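GphF Dehydratase 1 (Archangium violaceum, PDB 6MBF) probably dehydrates hydroxyacyl intermediates and shifts the resulting olefin, acting as a double-hotdog dehydratase domain of the gephyronic acid polyketide synthase. Local coordinates at residues F8-L12 with R34-L38; R24-V30 with A93-S99; E56-A60 with Y196-P200. One frame throughout, in Å; residues are numbered along the deposited sequence.

Interaction 1: residues F8-L12 with R34-L38; sequences FHPLL and RPAYL
Leu11 and Pro10 meet Pro35 where the N-terminal loop lies on the cis-proline loop after strand 23-30, plain structural packing within the dehydratase domain. CD2 of Leu11 lies 3.9 Å from CG of Pro35, while Leu11 CD1 comes to 3.6 Å from Tyr37 OH, Leu11 and Tyr37 approaching from opposite directions. With its CG beside the backbone N and anti to the carbonyl carbon (chi1 -62°), Leu11 brings both methyls to this loop. Pro10 adds CB against Pro35 CG at 4.1 Å, but its carbonyl does the polar work. The Arg34 guanidinium grips Pro10 O end-on, NH1 and NH2 each donating to that one atom over 3.2 Å; NH1 comes in the carbonyl plane on a lone pair, NH2 tilted from it. The same NH2 also bonds Thr29 O. Pro35, entered through a cis peptide bond, sets CD over one guanidinium face, toward the rim. Putting an alanine here would probably open a gap beside Leu11 CD2, uncover part of that face and let the peptide revert to trans. Leu11 rests on Met57 of helix 52-65 and Pro200 of helix 200-214, Tyr37 OH is bonded to Thr53 OG1, and Leu38 packs on Val30 of strand 23-30.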
loop_
_atom_site.group_PDB
_atom_site.type_symbol
_atom_site.label_atom_id
_atom_site.label_comp_id
_atom_site.label_asym_id
_atom_site.label_seq_id
_atom_site.Cartn_x
_atom_site.Cartn_y
_atom_site.Cartn_z
ATOM N N PHE A 8 0.162 -18.121 7.153
ATOM C CA PHE A 8 0.811 -18.523 5.910
ATOM C C PHE A 8 1.001 -17.322 4.979
ATOM O O PHE A 8 1.912 -17.305 4.149
ATOM C CB PHE A 8 0.007 -19.622 5.215
ATOM C CG PHE A 8 0.632 -20.105 3.939
ATOM C CD1 PHE A 8 1.757 -20.917 3.966
ATOM C CD2 PHE A 8 0.100 -19.745 2.712
ATOM C CE1 PHE A 8 2.338 -21.362 2.792
ATOM C CE2 PHE A 8 0.673 -20.186 1.535
ATOM C CZ PHE A 8 1.794 -20.995 1.575
ATOM N N HIS A 9 0.124 -16.326 5.104
ATOM C CA HIS A 9 0.470 -15.028 4.538
ATOM C C HIS A 9 1.088 -14.158 5.626
ATOM O O HIS A 9 0.617 -14.174 6.770
ATOM C CB HIS A 9 -0.769 -14.332 3.962
ATOM C CG HIS A 9 -0.480 -13.034 3.266
ATOM N ND1 HIS A 9 -0.379 -11.834 3.940
ATOM C CD2 HIS A 9 -0.290 -12.746 1.956
ATOM C CE1 HIS A 9 -0.137 -10.864 3.075
ATOM N NE2 HIS A 9 -0.074 -11.390 1.864
ATOM N N PRO A 10 2.138 -13.385 5.324
ATOM C CA PRO A 10 2.862 -12.674 6.397
ATOM C C PRO A 10 2.042 -11.604 7.098
ATOM O O PRO A 10 2.425 -11.179 8.197
ATOM C CB PRO A 10 4.061 -12.046 5.664
ATOM C CG PRO A 10 4.151 -12.756 4.354
ATOM C CD PRO A 10 2.746 -13.158 4.004
ATOM N N LEU A 11 0.947 -11.143 6.498
ATOM C CA LEU A 11 0.077 -10.138 7.101
ATOM C C LEU A 11 -1.315 -10.662 7.425
ATOM O O LEU A 11 -1.863 -10.343 8.490
ATOM C CB LEU A 11 -0.030 -8.933 6.156
ATOM C CG LEU A 11 1.287 -8.211 5.881
ATOM C CD1 LEU A 11 1.113 -7.304 4.675
ATOM C CD2 LEU A 11 1.709 -7.414 7.107
ATOM N N LEU A 12 -1.898 -11.465 6.526
ATOM C CA LEU A 12 -3.207 -12.063 6.764
ATOM C C LEU A 12 -3.175 -13.058 7.916
ATOM O O LEU A 12 -4.165 -13.212 8.644
ATOM C CB LEU A 12 -3.689 -12.788 5.507
ATOM C CG LEU A 12 -4.625 -12.125 4.510
ATOM C CD1 LEU A 12 -5.123 -13.202 3.555
ATOM C CD2 LEU A 12 -5.779 -11.444 5.211
ATOM N N ARG A 34 8.401 -7.919 12.386
ATOM C CA ARG A 34 8.022 -8.993 11.473
ATOM C C ARG A 34 6.602 -8.781 10.966
ATOM O O ARG A 34 5.659 -8.828 11.761
ATOM C CB ARG A 34 8.115 -10.362 12.153
ATOM C CG ARG A 34 8.006 -11.524 11.166
ATOM C CD ARG A 34 7.053 -12.620 11.622
ATOM N NE ARG A 34 5.683 -12.138 11.816
ATOM C CZ ARG A 34 4.747 -12.084 10.869
ATOM N NH1 ARG A 34 5.003 -12.470 9.621
ATOM N NH2 ARG A 34 3.537 -11.632 11.172
ATOM N N PRO A 35 6.401 -8.522 9.663
ATOM C CA PRO A 35 7.426 -8.224 8.653
ATOM C C PRO A 35 8.249 -6.988 9.009
ATOM O O PRO A 35 7.720 -6.039 9.596
ATOM C CB PRO A 35 6.608 -7.975 7.379
ATOM C CG PRO A 35 5.339 -8.710 7.600
ATOM C CD PRO A 35 5.052 -8.586 9.069
ATOM N N ALA A 36 9.537 -7.021 8.664
ATOM C CA ALA A 36 10.468 -6.002 9.145
ATOM C C ALA A 36 10.109 -4.604 8.651
ATOM O O ALA A 36 10.393 -3.619 9.346
ATOM C CB ALA A 36 11.892 -6.355 8.720
ATOM N N TYR A 37 9.491 -4.489 7.472
ATOM C CA TYR A 37 9.166 -3.161 6.956
ATOM C C TYR A 37 8.134 -2.444 7.819
ATOM O O TYR A 37 8.005 -1.217 7.712
ATOM C CB TYR A 37 8.661 -3.237 5.503
ATOM C CG TYR A 37 7.178 -3.524 5.378
ATOM C CD1 TYR A 37 6.241 -2.487 5.362
ATOM C CD2 TYR A 37 6.708 -4.825 5.262
ATOM C CE1 TYR A 37 4.880 -2.745 5.259
ATOM C CE2 TYR A 37 5.349 -5.087 5.145
ATOM C CZ TYR A 37 4.444 -4.052 5.150
ATOM O OH TYR A 37 3.100 -4.323 5.049
ATOM N N LEU A 38 7.377 -3.179 8.636
ATOM C CA LEU A 38 6.441 -2.574 9.576
ATOM C C LEU A 38 7.135 -1.748 10.648
ATOM O O LEU A 38 6.458 -0.984 11.341
ATOM C CB LEU A 38 5.581 -3.646 10.253
ATOM C CG LEU A 38 4.593 -4.433 9.382
ATOM C CD1 LEU A 38 3.761 -5.332 10.279
ATOM C CD2 LEU A 38 3.704 -3.501 8.560
#

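Interaction 2: residues R24-V30 with A93-S99; sequences RCFTGTV and ARLRLRS
Phe26 and Leu97 are one hydrogen-bonded pair of a seven-pair antiparallel ladder, Phe26 N donating to Leu97 O at 2.8 Å and almost straight (174°). Each of the four hydrogen-bonded pairs, Arg24-Ser99, Phe26-Leu97, Gly28-Leu95 and Val30-Ala93, exchanges two N-H to O=C bonds. In the non-hydrogen-bonded pairs between them, CA-H groups approach carbonyls instead, as Cys25 CA does Leu97 O at 3.4 Å. Thr27 OG1 donates to Leu95 O at 3.1 Å, so this oxygen serves both the hydroxyl and Gly28 N. Arg94, bent at chi2 (-58°) and chi3 (-49°), folds back across the neighbouring strand: its NE makes a long, weak bond to Gly28 O at 3.3 Å, lying near the guanidinium plane, and NH2 a weak, strongly bent one to Thr27 OG1 at 2.8 Å. On the same face the Cys25 sulfur lies against the Arg96 stem, SG to CG 3.7 Å. The end of Arg96 leads away to a salt bridge with Glu117 and a cation-pi contact with Trp120; that of Arg98 pairs with Glu105. On the other face Val30 crosses Leu95 at about a right angle, CG1 to CD1 3.9 Å, and Phe26 runs alongside Leu97, CD2 to CD2 4.2 Å. Phe26 touches Leu65 and Leu97 touches Ala61, both on helix 52-65, the pattern of a hotdog fold in which a curved sheet wraps a central helix. The chemistry divides by face: Thr27, Thr29, Arg94, Arg96 and Arg98 lie on the side turned from the helix, while leucines, Val30 and Phe26 make up most of the other, with Arg24 and Ser99 at its end; the backbone ladder carries most of the pairing, Thr27 and Arg94 adding side-chain bonds near Gly28.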
loop_
_atom_site.group_PDB
_atom_site.type_symbol
_atom_site.label_atom_id
_atom_site.label_comp_id
_atom_site.label_asym_id
_atom_site.label_seq_id
_atom_site.Cartn_x
_atom_site.Cartn_y
_atom_site.Cartn_z
ATOM N N ARG A 24 -16.289 -14.919 6.798
ATOM C CA ARG A 24 -14.932 -15.431 6.702
ATOM C C ARG A 24 -13.998 -14.580 7.544
ATOM O O ARG A 24 -14.228 -13.382 7.734
ATOM C CB ARG A 24 -14.454 -15.421 5.248
ATOM C CG ARG A 24 -15.500 -15.870 4.235
ATOM C CD ARG A 24 -15.681 -17.372 4.255
ATOM N NE ARG A 24 -16.195 -17.881 2.983
ATOM C CZ ARG A 24 -17.461 -18.228 2.765
ATOM N NH1 ARG A 24 -18.355 -18.127 3.739
ATOM N NH2 ARG A 24 -17.831 -18.685 1.575
ATOM N N CYS A 25 -12.916 -15.192 8.019
ATOM C CA CYS A 25 -12.019 -14.470 8.911
ATOM C C CYS A 25 -10.602 -15.013 8.813
ATOM O O CYS A 25 -10.388 -16.230 8.801
ATOM C CB CYS A 25 -12.514 -14.542 10.358
ATOM S SG CYS A 25 -11.508 -13.588 11.545
ATOM N N PHE A 26 -9.641 -14.092 8.736
ATOM C CA PHE A 26 -8.225 -14.399 8.865
ATOM C C PHE A 26 -7.695 -13.705 10.113
ATOM O O PHE A 26 -8.144 -12.609 10.467
ATOM C CB PHE A 26 -7.404 -13.918 7.645
ATOM C CG PHE A 26 -7.814 -14.538 6.328
ATOM C CD1 PHE A 26 -7.149 -15.649 5.827
ATOM C CD2 PHE A 26 -8.840 -13.982 5.577
ATOM C CE1 PHE A 26 -7.523 -16.210 4.609
ATOM C CE2 PHE A 26 -9.220 -14.540 4.361
ATOM C CZ PHE A 26 -8.553 -15.653 3.879
ATOM N N THR A 27 -6.727 -14.327 10.775
ATOM C CA THR A 27 -6.097 -13.643 11.895
ATOM C C THR A 27 -4.630 -14.026 11.984
ATOM O O THR A 27 -4.225 -15.133 11.613
ATOM C CB THR A 27 -6.808 -13.948 13.221
ATOM O OG1 THR A 27 -6.329 -13.050 14.230
ATOM C CG2 THR A 27 -6.533 -15.377 13.651
ATOM N N GLY A 28 -3.832 -13.089 12.484
ATOM C CA GLY A 28 -2.422 -13.341 12.687
ATOM C C GLY A 28 -1.887 -12.339 13.681
ATOM O O GLY A 28 -2.628 -11.529 14.242
ATOM N N THR A 29 -0.579 -12.416 13.899
ATOM C CA THR A 29 0.138 -11.499 14.763
ATOM C C THR A 29 1.278 -10.873 13.978
ATOM O O THR A 29 1.992 -11.568 13.250
ATOM C CB THR A 29 0.684 -12.222 16.001
ATOM O OG1 THR A 29 -0.408 -12.733 16.777
ATOM C CG2 THR A 29 1.509 -11.282 16.852
ATOM N N VAL A 30 1.441 -9.558 14.117
ATOM C CA VAL A 30 2.567 -8.853 13.517
ATOM C C VAL A 30 3.249 -8.018 14.596
ATOM O O VAL A 30 2.704 -7.789 15.675
ATOM C CB VAL A 30 2.136 -7.951 12.337
ATOM C CG1 VAL A 30 1.458 -8.785 11.233
ATOM C CG2 VAL A 30 1.232 -6.839 12.830
ATOM N N ALA A 93 1.019 -7.123 17.813
ATOM C CA ALA A 93 -0.369 -6.726 17.639
ATOM C C ALA A 93 -1.098 -7.813 16.869
ATOM O O ALA A 93 -0.572 -8.344 15.885
ATOM C CB ALA A 93 -0.488 -5.398 16.883
ATOM N N ARG A 94 -2.302 -8.144 17.321
ATOM C CA ARG A 94 -3.181 -9.036 16.575
ATOM C C ARG A 94 -3.780 -8.292 15.388
ATOM O O ARG A 94 -4.234 -7.157 15.532
ATOM C CB ARG A 94 -4.306 -9.556 17.469
ATOM C CG ARG A 94 -3.848 -10.319 18.699
ATOM C CD ARG A 94 -2.984 -11.514 18.333
ATOM N NE ARG A 94 -3.600 -12.330 17.293
ATOM C CZ ARG A 94 -4.469 -13.308 17.525
ATOM N NH1 ARG A 94 -4.832 -13.596 18.768
ATOM N NH2 ARG A 94 -4.976 -13.996 16.511
ATOM N N LEU A 95 -3.777 -8.933 14.221
ATOM C CA LEU A 95 -4.395 -8.409 13.010
ATOM C C LEU A 95 -5.522 -9.333 12.583
ATOM O O LEU A 95 -5.412 -10.556 12.708
ATOM C CB LEU A 95 -3.399 -8.295 11.861
ATOM C CG LEU A 95 -2.490 -7.082 11.734
ATOM C CD1 LEU A 95 -1.886 -7.096 10.341
ATOM C CD2 LEU A 95 -3.249 -5.794 11.982
ATOM N N ARG A 96 -6.595 -8.749 12.056
ATOM C CA ARG A 96 -7.761 -9.525 11.656
ATOM C C ARG A 96 -8.352 -8.926 10.395
ATOM O O ARG A 96 -8.566 -7.715 10.331
ATOM C CB ARG A 96 -8.815 -9.541 12.769
ATOM C CG ARG A 96 -10.095 -10.301 12.445
ATOM C CD ARG A 96 -11.115 -10.160 13.577
ATOM N NE ARG A 96 -11.736 -8.836 13.591
ATOM C CZ ARG A 96 -12.474 -8.356 14.590
ATOM N NH1 ARG A 96 -12.690 -9.090 15.677
ATOM N NH2 ARG A 96 -12.992 -7.143 14.506
ATOM N N LEU A 97 -8.600 -9.765 9.393
ATOM C CA LEU A 97 -9.412 -9.383 8.245
ATOM C C LEU A 97 -10.656 -10.255 8.266
ATOM O O LEU A 97 -10.554 -11.486 8.246
ATOM C CB LEU A 97 -8.650 -9.541 6.927
ATOM C CG LEU A 97 -9.382 -9.050 5.665
ATOM C CD1 LEU A 97 -8.370 -8.604 4.592
ATOM C CD2 LEU A 97 -10.342 -10.100 5.063
ATOM N N ARG A 98 -11.818 -9.621 8.306
ATOM C CA ARG A 98 -13.084 -10.329 8.255
ATOM C C ARG A 98 -13.831 -9.910 6.998
ATOM O O ARG A 98 -13.699 -8.778 6.523
ATOM C CB ARG A 98 -13.927 -10.065 9.511
ATOM C CG ARG A 98 -14.468 -8.662 9.639
ATOM C CD ARG A 98 -15.124 -8.450 11.000
ATOM N NE ARG A 98 -15.854 -7.185 11.057
ATOM C CZ ARG A 98 -16.340 -6.669 12.180
ATOM N NH1 ARG A 98 -16.162 -7.311 13.325
ATOM N NH2 ARG A 98 -16.994 -5.514 12.161
ATOM N N SER A 99 -14.617 -10.833 6.463
ATOM C CA SER A 99 -15.277 -10.620 5.188
ATOM C C SER A 99 -16.655 -11.254 5.226
ATOM O O SER A 99 -16.838 -12.321 5.817
ATOM C CB SER A 99 -14.461 -11.223 4.037
ATOM O OG SER A 99 -15.086 -10.986 2.791
#

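Interaction 3: residues E56-A60 with Y196-P200; sequences EMALA and YELHP
Glu56 reaches from helix 52-65 to the backbone of the loop ahead of helix 200-214, its carboxylate receiving two successive N-H groups. Leu198 N donates to OE1 at 2.9 Å in a nearly straight line (177°), and Glu197 N to OE2 at 2.7 Å, each on the syn side, Leu198 N clearly tilted out of the carboxylate plane and Glu197 N less so. OE2 also takes a hydrogen bond from His9 NE2. The bend at chi2 (63°) turns the carboxylate across the loop. There OE2 lies at the edge of the Tyr196 ring, 3.6 Å from CD1, the two planes 75° apart. Apolar contacts lie beside it. Glu56 CB meets Pro200 CG at 4.0 Å, and Pro200 CD in turn covers one Tyr196 face toward the rim. Further along the helix, the Glu197 stem lies on Ala60, CG to CA 3.6 Å, and Leu59 CB touches Glu197 CB at 4.2 Å. The Glu197 carboxylate forms salt bridges to Arg237 and Arg64. Buried yet held by three N-H donors, the Glu56 carboxylate is probably ionised; it ties helix 52-65 to the loop before helix 200-214, consistent with a junction between two hotdog halves.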
loop_
_atom_site.group_PDB
_atom_site.type_symbol
_atom_site.label_atom_id
_atom_site.label_comp_id
_atom_site.label_asym_id
_atom_site.label_seq_id
_atom_site.Cartn_x
_atom_site.Cartn_y
_atom_site.Cartn_z
ATOM N N GLU A 56 -2.563 -4.888 0.436
ATOM C CA GLU A 56 -2.036 -6.236 0.235
ATOM C C GLU A 56 -2.902 -7.277 0.938
ATOM O O GLU A 56 -3.213 -8.326 0.365
ATOM C CB GLU A 56 -0.583 -6.332 0.722
ATOM C CG GLU A 56 -0.077 -7.785 0.890
ATOM C CD GLU A 56 -0.043 -8.597 -0.409
ATOM O OE1 GLU A 56 -0.210 -8.042 -1.522
ATOM O OE2 GLU A 56 0.162 -9.823 -0.312
ATOM N N MET A 57 -3.290 -7.009 2.186
ATOM C CA MET A 57 -4.149 -7.949 2.897
ATOM C C MET A 57 -5.444 -8.197 2.129
ATOM O O MET A 57 -5.911 -9.338 2.034
ATOM C CB MET A 57 -4.435 -7.425 4.296
ATOM C CG MET A 57 -3.200 -7.447 5.199
ATOM S SD MET A 57 -3.468 -6.623 6.780
ATOM C CE MET A 57 -4.580 -7.779 7.586
ATOM N N ALA A 58 -6.017 -7.142 1.546
ATOM C CA ALA A 58 -7.259 -7.290 0.791
ATOM C C ALA A 58 -7.044 -8.072 -0.501
ATOM O O ALA A 58 -7.866 -8.927 -0.854
ATOM C CB ALA A 58 -7.863 -5.918 0.501
ATOM N N LEU A 59 -5.955 -7.793 -1.225
ATOM C CA LEU A 59 -5.654 -8.577 -2.422
ATOM C C LEU A 59 -5.435 -10.040 -2.075
ATOM O O LEU A 59 -5.904 -10.938 -2.787
ATOM C CB LEU A 59 -4.414 -8.019 -3.125
ATOM C CG LEU A 59 -4.528 -6.638 -3.753
ATOM C CD1 LEU A 59 -3.131 -6.088 -3.967
ATOM C CD2 LEU A 59 -5.309 -6.707 -5.080
ATOM N N ALA A 60 -4.728 -10.293 -0.974
ATOM C CA ALA A 60 -4.463 -11.655 -0.538
ATOM C C ALA A 60 -5.752 -12.351 -0.128
ATOM O O ALA A 60 -5.946 -13.533 -0.434
ATOM C CB ALA A 60 -3.446 -11.643 0.606
ATOM N N TYR A 196 3.928 -12.402 -1.062
ATOM C CA TYR A 196 2.925 -11.354 -1.194
ATOM C C TYR A 196 2.292 -11.393 -2.577
ATOM O O TYR A 196 2.930 -11.777 -3.564
ATOM C CB TYR A 196 3.533 -9.954 -0.984
ATOM C CG TYR A 196 4.085 -9.699 0.399
ATOM C CD1 TYR A 196 3.248 -9.371 1.459
ATOM C CD2 TYR A 196 5.450 -9.778 0.642
ATOM C CE1 TYR A 196 3.766 -9.129 2.740
ATOM C CE2 TYR A 196 5.974 -9.537 1.901
ATOM C CZ TYR A 196 5.130 -9.213 2.949
ATOM O OH TYR A 196 5.649 -8.975 4.205
ATOM N N GLU A 197 1.039 -10.948 -2.663
ATOM C CA GLU A 197 0.473 -10.719 -3.982
ATOM C C GLU A 197 1.195 -9.569 -4.669
ATOM O O GLU A 197 1.683 -9.713 -5.795
ATOM C CB GLU A 197 -1.027 -10.452 -3.881
ATOM C CG GLU A 197 -1.768 -11.445 -2.970
ATOM C CD GLU A 197 -1.759 -12.878 -3.516
ATOM O OE1 GLU A 197 -2.098 -13.816 -2.763
ATOM O OE2 GLU A 197 -1.403 -13.076 -4.688
ATOM N N LEU A 198 1.288 -8.424 -3.993
ATOM C CA LEU A 198 2.110 -7.301 -4.442
ATOM C C LEU A 198 2.853 -6.773 -3.226
ATOM O O LEU A 198 2.228 -6.263 -2.291
ATOM C CB LEU A 198 1.256 -6.206 -5.073
ATOM C CG LEU A 198 2.048 -5.026 -5.629
ATOM C CD1 LEU A 198 2.969 -5.475 -6.759
ATOM C CD2 LEU A 198 1.108 -3.955 -6.103
ATOM N N HIS A 199 4.179 -6.903 -3.227
ATOM C CA HIS A 199 4.941 -6.565 -2.038
ATOM C C HIS A 199 4.609 -5.146 -1.570
ATOM O O HIS A 199 4.677 -4.201 -2.371
ATOM C CB HIS A 199 6.444 -6.693 -2.299
ATOM C CG HIS A 199 7.244 -6.867 -1.049
ATOM N ND1 HIS A 199 7.198 -5.962 -0.010
ATOM C CD2 HIS A 199 8.090 -7.849 -0.657
ATOM C CE1 HIS A 199 7.980 -6.381 0.969
ATOM N NE2 HIS A 199 8.528 -7.527 0.604
ATOM N N PRO A 200 4.209 -4.964 -0.311
ATOM C CA PRO A 200 3.962 -3.599 0.191
ATOM C C PRO A 200 5.104 -2.639 -0.077
ATOM O O PRO A 200 4.850 -1.462 -0.357
ATOM C CB PRO A 200 3.745 -3.823 1.693
ATOM C CG PRO A 200 3.157 -5.212 1.764
ATOM C CD PRO A 200 3.841 -5.994 0.677
#

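Interactions 1 and 3 are buried, whereas interaction 2 is only partly so and lies farthest from the chain's centre. Interaction 1 abuts strand 23-30 of interaction 2, where Leu12 O packs against Phe26 CB. His9 joins interaction 1 to interaction 3, since its NE2 bonds Glu56 while its ND1 receives N-H groups of its own loop. Helix 52-65 supplies one side of interaction 3 and also touches the other two, through Met57 on Leu95 and Leu97 and through Ala60 on His9. The chemistry changes accordingly, from repeated backbone pairing in 24-30 with 93-99, to an arginine on one carbonyl beside proline and leucine packing in 8-12 with 34-38, to a buried carboxylate between helix 52-65 and the loop before helix 200-214.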